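Local atomic coordinates of bacterial leucyl aminopeptidase (Legionella pneumophila, PDB entry 6ESL), a protein that acts as a zinc-dependent leucyl aminopeptidase of family M28, probably removing amino-terminal residues from peptides, and is linked to nutrient acquisition during infection of amoebas. Residues B[264-267]-B[268-272]; B[337-341]-B[342-346]. All coordinates share one frame; numbering follows the deposited sequence.

A helix and the end of a second helix that touches it illustrate how local motifs meet beside the eight-stranded mixed sheet of an M28 peptidase. Contact 1 lies within helix 261-272 and comes first along the chain; contact 2, some 65 residues later, is the end of the short helix 336-340 and the loop that leads into strand 346-350. Their centres are about 11 Å apart. Val267 packs on Trp339, CG2 to CD2 at 3.8 Å, and on Glu342 CG, in a mixed interface with an apolar centre. Val266 rests on strand 248-253 and Trp339 on strand 277-282. The side chains of Gln264 and Ser338 are about 14 and 12 Å from a bound zinc ion.

Contact 1. Residues B[264-267]-B[268-272]; sequences QHVV and QHFQE
Phe270 and Val266, one helical turn apart, lie side by side and point the same way, the ordinary i to i+4 pairing of a helix face. Followed outward from the backbone, Phe270 first sets CB 3.7 Å from Val267 O. With chi1 at -86° its CG stands anti to the carbonyl carbon, and the ring leans back along the preceding turn. CD1 comes 3.2 Å from Val266 O, which approaches the ring obliquely, and CE1 then reaches the CG1 methyl of Val266 at 3.8 Å. That same carbonyl oxygen accepts the helical bond from Phe270 N at 3.0 Å, with the N-H nearly pointing at it (159°). Equivalent bonds run from Gln268 N to Gln264 O, from His269 N to His265 O and from Gln271 N to Val267 O, giving an unbroken alpha-helical pattern. Beyond the helix, the Phe270 ring makes edge-to-face contacts with Tyr249 and Trp339, while Val266 rests on Ile251 and Tyr253. His265 stacks on His77 of the second subunit. Helix 261-272 thus packs against strand 248-253 and helix 336-340, Val266 and Phe270 meeting both, with His265 and His269 touching Val181 of strand 176-183.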
ATOM      1  N   GLN B 264      22.002  -0.955  -9.753  1.00 29.32           N
ATOM      2  CA  GLN B 264      22.513   0.371  -9.431  1.00 31.73           C
ATOM      3  C   GLN B 264      23.217   0.973 -10.646  1.00 32.90           C
ATOM      4  O   GLN B 264      23.070   2.160 -10.935  1.00 31.38           O
ATOM      5  CB  GLN B 264      23.475   0.303  -8.244  1.00 35.23           C
ATOM      6  CG  GLN B 264      22.813  -0.079  -6.928  1.00 39.29           C
ATOM      7  CD  GLN B 264      23.807  -0.207  -5.792  1.00 43.08           C
ATOM      8  OE1 GLN B 264      24.320  -1.292  -5.519  1.00 50.16           O
ATOM      9  NE2 GLN B 264      24.086   0.905  -5.122  1.00 35.93           N
ATOM     10  N   HIS B 265      23.988   0.156 -11.354  1.00 33.47           N
ATOM     11  CA  HIS B 265      24.679   0.638 -12.540  1.00 36.16           C
ATOM     12  C   HIS B 265      23.663   1.067 -13.596  1.00 35.96           C
ATOM     13  O   HIS B 265      23.826   2.101 -14.244  1.00 36.94           O
ATOM     14  CB  HIS B 265      25.601  -0.444 -13.103  1.00 36.95           C
ATOM     15  CG  HIS B 265      26.964  -0.458 -12.484  1.00 39.63           C
ATOM     16  ND1 HIS B 265      27.244  -1.133 -11.316  1.00 42.14           N
ATOM     17  CD2 HIS B 265      28.125   0.120 -12.872  1.00 38.28           C
ATOM     18  CE1 HIS B 265      28.519  -0.971 -11.010  1.00 42.58           C
ATOM     19  NE2 HIS B 265      29.077  -0.214 -11.939  1.00 42.03           N
ATOM     20  N   VAL B 266      22.616   0.264 -13.762  1.00 33.64           N
ATOM     21  CA  VAL B 266      21.566   0.558 -14.734  1.00 34.22           C
ATOM     22  C   VAL B 266      20.797   1.835 -14.402  1.00 35.43           C
ATOM     23  O   VAL B 266      20.503   2.640 -15.286  1.00 34.74           O
ATOM     24  CB  VAL B 266      20.568  -0.610 -14.854  1.00 33.34           C
ATOM     25  CG1 VAL B 266      19.447  -0.251 -15.818  1.00 34.85           C
ATOM     26  CG2 VAL B 266      21.284  -1.874 -15.305  1.00 32.41           C
ATOM     27  N   VAL B 267      20.474   2.012 -13.125  1.00 32.84           N
ATOM     28  CA  VAL B 267      19.741   3.191 -12.674  1.00 34.20           C
ATOM     29  C   VAL B 267      20.564   4.450 -12.908  1.00 37.20           C
ATOM     30  O   VAL B 267      20.045   5.486 -13.322  1.00 37.42           O
ATOM     31  CB  VAL B 267      19.377   3.095 -11.181  1.00 32.79           C
ATOM     32  CG1 VAL B 267      18.675   4.364 -10.723  1.00 33.63           C
ATOM     33  CG2 VAL B 267      18.505   1.874 -10.926  1.00 32.83           C
ATOM     34  N   GLN B 268      21.859   4.341 -12.634  1.00 39.08           N
ATOM     35  CA  GLN B 268      22.780   5.428 -12.799  1.00 43.34           C
ATOM     36  C   GLN B 268      22.955   5.743 -14.285  1.00 44.85           C
ATOM     37  O   GLN B 268      23.002   6.912 -14.652  1.00 46.63           O
ATOM     38  CB  GLN B 268      24.143   5.117 -12.165  1.00 46.33           C
ATOM     39  CG  GLN B 268      24.987   6.362 -11.927  1.00 51.30           C
ATOM     40  CD  GLN B 268      26.297   6.095 -11.152  1.00 54.76           C
ATOM     41  OE1 GLN B 268      27.378   6.487 -11.568  1.00 58.96           O
ATOM     42  NE2 GLN B 268      26.197   5.449 -10.024  1.00 54.36           N
ATOM     43  N   HIS B 269      23.058   4.704 -15.116  1.00 45.22           N
ATOM     44  CA  HIS B 269      23.130   4.846 -16.546  1.00 46.51           C
ATOM     45  C   HIS B 269      21.940   5.666 -17.072  1.00 48.16           C
ATOM     46  O   HIS B 269      22.162   6.608 -17.872  1.00 48.38           O
ATOM     47  CB  HIS B 269      23.202   3.510 -17.265  1.00 45.02           C
ATOM     48  CG  HIS B 269      23.370   3.625 -18.752  1.00 47.65           C
ATOM     49  ND1 HIS B 269      22.297   3.795 -19.606  1.00 48.84           N
ATOM     50  CD2 HIS B 269      24.482   3.653 -19.530  1.00 48.10           C
ATOM     51  CE1 HIS B 269      22.740   3.902 -20.852  1.00 49.39           C
ATOM     52  NE2 HIS B 269      24.051   3.787 -20.830  1.00 49.58           N
ATOM     53  N   PHE B 270      20.736   5.313 -16.633  1.00 43.72           N
ATOM     54  CA  PHE B 270      19.540   5.997 -17.079  1.00 46.74           C
ATOM     55  C   PHE B 270      19.494   7.452 -16.597  1.00 49.72           C
ATOM     56  O   PHE B 270      19.003   8.320 -17.319  1.00 51.62           O
ATOM     57  CB  PHE B 270      18.262   5.305 -16.572  1.00 43.74           C
ATOM     58  CG  PHE B 270      17.774   4.156 -17.461  1.00 43.46           C
ATOM     59  CD1 PHE B 270      18.585   3.117 -17.788  1.00 43.84           C
ATOM     60  CD2 PHE B 270      16.468   4.105 -17.869  1.00 44.19           C
ATOM     61  CE1 PHE B 270      18.130   2.055 -18.595  1.00 43.93           C
ATOM     62  CE2 PHE B 270      15.984   3.014 -18.625  1.00 44.17           C
ATOM     63  CZ  PHE B 270      16.808   1.990 -18.979  1.00 42.92           C
ATOM     64  N   GLN B 271      19.967   7.720 -15.380  1.00 49.83           N
ATOM     65  CA  GLN B 271      19.970   9.059 -14.841  1.00 53.78           C
ATOM     66  C   GLN B 271      20.984   9.958 -15.622  1.00 56.76           C
ATOM     67  O   GLN B 271      20.651  11.033 -16.020  1.00 55.37           O
ATOM     68  CB  GLN B 271      20.309   8.979 -13.386  1.00 56.21           C
ATOM     69  CG  GLN B 271      20.206  10.269 -12.696  1.00 64.96           C
ATOM     70  CD  GLN B 271      20.385  10.176 -11.157  1.00 72.81           C
ATOM     71  OE1 GLN B 271      20.515   9.064 -10.493  1.00 66.09           O
ATOM     72  NE2 GLN B 271      20.390  11.393 -10.550  1.00 79.32           N
ATOM     73  N   GLU B 272      22.178   9.445 -15.892  1.00 56.68           N
ATOM     74  CA  GLU B 272      23.214  10.153 -16.595  1.00 60.36           C
ATOM     75  C   GLU B 272      22.913  10.372 -18.070  1.00 63.73           C
ATOM     76  O   GLU B 272      23.421  11.342 -18.631  1.00 66.94           O
ATOM     77  CB  GLU B 272      24.514   9.391 -16.499  1.00 60.63           C
ATOM     78  CG  GLU B 272      25.143   9.377 -15.123  1.00 60.15           C
ATOM     79  CD  GLU B 272      26.253   8.319 -15.014  1.00 61.81           C
ATOM     80  OE1 GLU B 272      26.387   7.416 -15.916  1.00 61.81           O
ATOM     81  OE2 GLU B 272      26.970   8.398 -14.002  1.00 60.00           O
TER

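Contact 2. Residues B[337-341]-B[342-346]; sequences ASWNE and EDIPA
Trp339 and Ile344 meet where helix 336-340 gives way to the loop before strand 346-350, in a compact example of the Schellman motif. Backbone hydrogen bonds define it. Ile344 N reaches Trp339 O at 3.1 Å with a nearly straight N-H (164°), and Asp343 N bonds to Asn340 O at 3.0 Å; Asp343, with its positive phi of 51°, is the C-prime residue that ends the helix. Residues 340-343 form a type I beta turn. Glu342 N also donates to Trp339 O, at 2.9 Å, so this oxygen accepts two bonds, whose donors come from opposite faces of the carbonyl plane.

The apolar contacts are made by Trp339. The CD1 methyl of Ile344 sits at the edge of the indole, in its plane, 3.7 Å from Trp339 CE3, and CG2 of the same residue adds a second, looser touch on that atom. In Ile344, CG1 anti to the carbonyl carbon and an extended chi2 (166°) together bring CD1 to the CE3 edge. Trp339 CB meanwhile meets the methyl of Ala346 at 4.0 Å. Trp339 NE1 is hydrogen-bonded to Tyr253 OH.

Water completes the polar side. One molecule accepts from Asn340 ND2 at 2.7 Å and donates to Ile344 O, with a weak bond from Ala346 N; another donates to Glu341 O and Asp343 OD2.

Together these bonds provide partners for carbonyls that the terminating helix no longer serves, while the apolar contacts hold the departing chain to the helix's last turn, with Trp339 and Ile344 together on Val277 and Val280 of strand 277-282. Glu341 OE2 and Glu342 OE2, like charges 5.1 Å apart, may make this end more negative, tempered perhaps by the long, weak ion pair of Glu341 with Lys78 of the second subunit.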
ATOM      1  N   ALA B 337      14.595  -2.165  -5.581  1.00 24.50           N
ATOM      2  CA  ALA B 337      15.023  -1.204  -4.578  1.00 24.99           C
ATOM      3  C   ALA B 337      15.895  -0.113  -5.145  1.00 25.41           C
ATOM      4  O   ALA B 337      15.886   1.025  -4.656  1.00 24.46           O
ATOM      5  CB  ALA B 337      15.712  -1.904  -3.389  1.00 25.51           C
ATOM      6  N   SER B 338      16.742  -0.492  -6.108  1.00 25.69           N
ATOM      7  CA  SER B 338      17.562   0.440  -6.822  1.00 27.30           C
ATOM      8  C   SER B 338      16.802   1.584  -7.488  1.00 28.19           C
ATOM      9  O   SER B 338      17.259   2.757  -7.397  1.00 30.05           O
ATOM     10  CB  SER B 338      18.508  -0.289  -7.782  1.00 25.97           C
ATOM     11  OG  SER B 338      19.276  -1.274  -7.059  1.00 24.01           O
ATOM     12  N   TRP B 339      15.644   1.264  -8.065  1.00 28.52           N
ATOM     13  CA  TRP B 339      14.743   2.237  -8.665  1.00 29.45           C
ATOM     14  C   TRP B 339      14.001   3.046  -7.609  1.00 30.26           C
ATOM     15  O   TRP B 339      13.955   4.321  -7.655  1.00 31.41           O
ATOM     16  CB  TRP B 339      13.779   1.547  -9.621  1.00 28.26           C
ATOM     17  CG  TRP B 339      14.395   0.899 -10.767  1.00 29.97           C
ATOM     18  CD1 TRP B 339      14.676  -0.452 -10.893  1.00 29.79           C
ATOM     19  CD2 TRP B 339      14.892   1.511 -12.002  1.00 32.43           C
ATOM     20  NE1 TRP B 339      15.281  -0.691 -12.084  1.00 30.76           N
ATOM     21  CE2 TRP B 339      15.412   0.487 -12.795  1.00 31.67           C
ATOM     22  CE3 TRP B 339      14.880   2.788 -12.519  1.00 32.94           C
ATOM     23  CZ2 TRP B 339      15.936   0.720 -14.028  1.00 33.16           C
ATOM     24  CZ3 TRP B 339      15.417   3.010 -13.805  1.00 33.98           C
ATOM     25  CH2 TRP B 339      15.919   1.990 -14.520  1.00 35.83           C
ATOM     26  N   ASN B 340      13.543   2.338  -6.602  1.00 28.70           N
ATOM     27  CA  ASN B 340      12.764   2.969  -5.529  1.00 28.39           C
ATOM     28  C   ASN B 340      13.584   4.068  -4.810  1.00 30.71           C
ATOM     29  O   ASN B 340      13.008   5.106  -4.340  1.00 29.90           O
ATOM     30  CB  ASN B 340      12.298   1.951  -4.533  1.00 26.52           C
ATOM     31  CG  ASN B 340      11.483   2.551  -3.393  1.00 26.62           C
ATOM     32  OD1 ASN B 340      11.952   2.572  -2.278  1.00 28.17           O
ATOM     33  ND2 ASN B 340      10.204   2.896  -3.662  1.00 26.76           N
ATOM     34  N   GLU B 341      14.852   3.780  -4.602  1.00 31.86           N
ATOM     35  CA  GLU B 341      15.764   4.778  -3.987  1.00 35.62           C
ATOM     36  C   GLU B 341      15.855   6.056  -4.750  1.00 36.45           C
ATOM     37  O   GLU B 341      16.154   7.035  -4.153  1.00 37.32           O
ATOM     38  CB  GLU B 341      17.201   4.280  -3.845  1.00 40.72           C
ATOM     39  CG  GLU B 341      17.413   3.545  -2.540  1.00 44.59           C
ATOM     40  CD  GLU B 341      18.838   2.985  -2.315  1.00 52.08           C
ATOM     41  OE1 GLU B 341      18.924   1.978  -1.497  1.00 52.74           O
ATOM     42  OE2 GLU B 341      19.830   3.498  -2.975  1.00 56.13           O
ATOM     43  N   GLU B 342      15.671   6.072  -6.049  1.00 35.58           N
ATOM     44  CA  GLU B 342      15.694   7.296  -6.845  1.00 39.53           C
ATOM     45  C   GLU B 342      14.278   7.794  -7.106  1.00 39.34           C
ATOM     46  O   GLU B 342      14.073   8.504  -8.073  1.00 40.08           O
ATOM     47  CB  GLU B 342      16.411   7.053  -8.169  1.00 42.70           C
ATOM     48  CG  GLU B 342      17.845   6.558  -7.973  1.00 45.14           C
ATOM     49  CD  GLU B 342      18.758   7.584  -7.369  1.00 48.95           C
ATOM     50  OE1 GLU B 342      18.886   8.632  -7.978  1.00 50.57           O
ATOM     51  OE2 GLU B 342      19.397   7.335  -6.307  1.00 53.00           O
ATOM     52  N   ASP B 343      13.329   7.408  -6.259  1.00 38.12           N
ATOM     53  CA  ASP B 343      11.908   7.727  -6.389  1.00 40.69           C
ATOM     54  C   ASP B 343      11.296   7.419  -7.728  1.00 38.44           C
ATOM     55  O   ASP B 343      10.485   8.147  -8.205  1.00 41.72           O
ATOM     56  CB  ASP B 343      11.685   9.212  -6.050  1.00 46.36           C
ATOM     57  CG  ASP B 343      12.019   9.511  -4.634  1.00 51.09           C
ATOM     58  OD1 ASP B 343      11.475   8.886  -3.700  1.00 63.09           O
ATOM     59  OD2 ASP B 343      12.886  10.340  -4.432  1.00 60.67           O
ATOM     60  N   ILE B 344      11.713   6.350  -8.382  1.00 36.02           N
ATOM     61  CA  ILE B 344      11.066   5.908  -9.605  1.00 35.37           C
ATOM     62  C   ILE B 344      10.088   4.821  -9.145  1.00 36.24           C
ATOM     63  O   ILE B 344      10.500   3.934  -8.420  1.00 34.66           O
ATOM     64  CB  ILE B 344      12.121   5.423 -10.602  1.00 35.71           C
ATOM     65  CG1 ILE B 344      12.905   6.667 -11.124  1.00 37.28           C
ATOM     66  CG2 ILE B 344      11.462   4.694 -11.732  1.00 34.98           C
ATOM     67  CD1 ILE B 344      14.210   6.367 -11.874  1.00 38.41           C
ATOM     68  N   PRO B 345       8.782   4.896  -9.535  1.00 36.26           N
ATOM     69  CA  PRO B 345       7.798   3.925  -9.078  1.00 33.85           C
ATOM     70  C   PRO B 345       8.170   2.464  -9.486  1.00 31.32           C
ATOM     71  O   PRO B 345       8.456   2.238 -10.640  1.00 30.00           O
ATOM     72  CB  PRO B 345       6.509   4.400  -9.767  1.00 35.80           C
ATOM     73  CG  PRO B 345       6.681   5.899  -9.864  1.00 36.05           C
ATOM     74  CD  PRO B 345       8.118   5.940 -10.344  1.00 37.51           C
ATOM     75  N   ALA B 346       8.227   1.563  -8.502  1.00 28.15           N
ATOM     76  CA  ALA B 346       8.721   0.226  -8.692  1.00 27.42           C
ATOM     77  C   ALA B 346       7.954  -0.743  -7.850  1.00 24.95           C
ATOM     78  O   ALA B 346       7.497  -0.412  -6.729  1.00 24.52           O
ATOM     79  CB  ALA B 346      10.208   0.154  -8.365  1.00 26.83           C
TER
HETATM   80  O   HOH W   1       9.133   3.166  -6.163  1.00 28.17           O
HETATM   81  O   HOH W   2      15.607  10.155  -4.848  1.00 52.12           O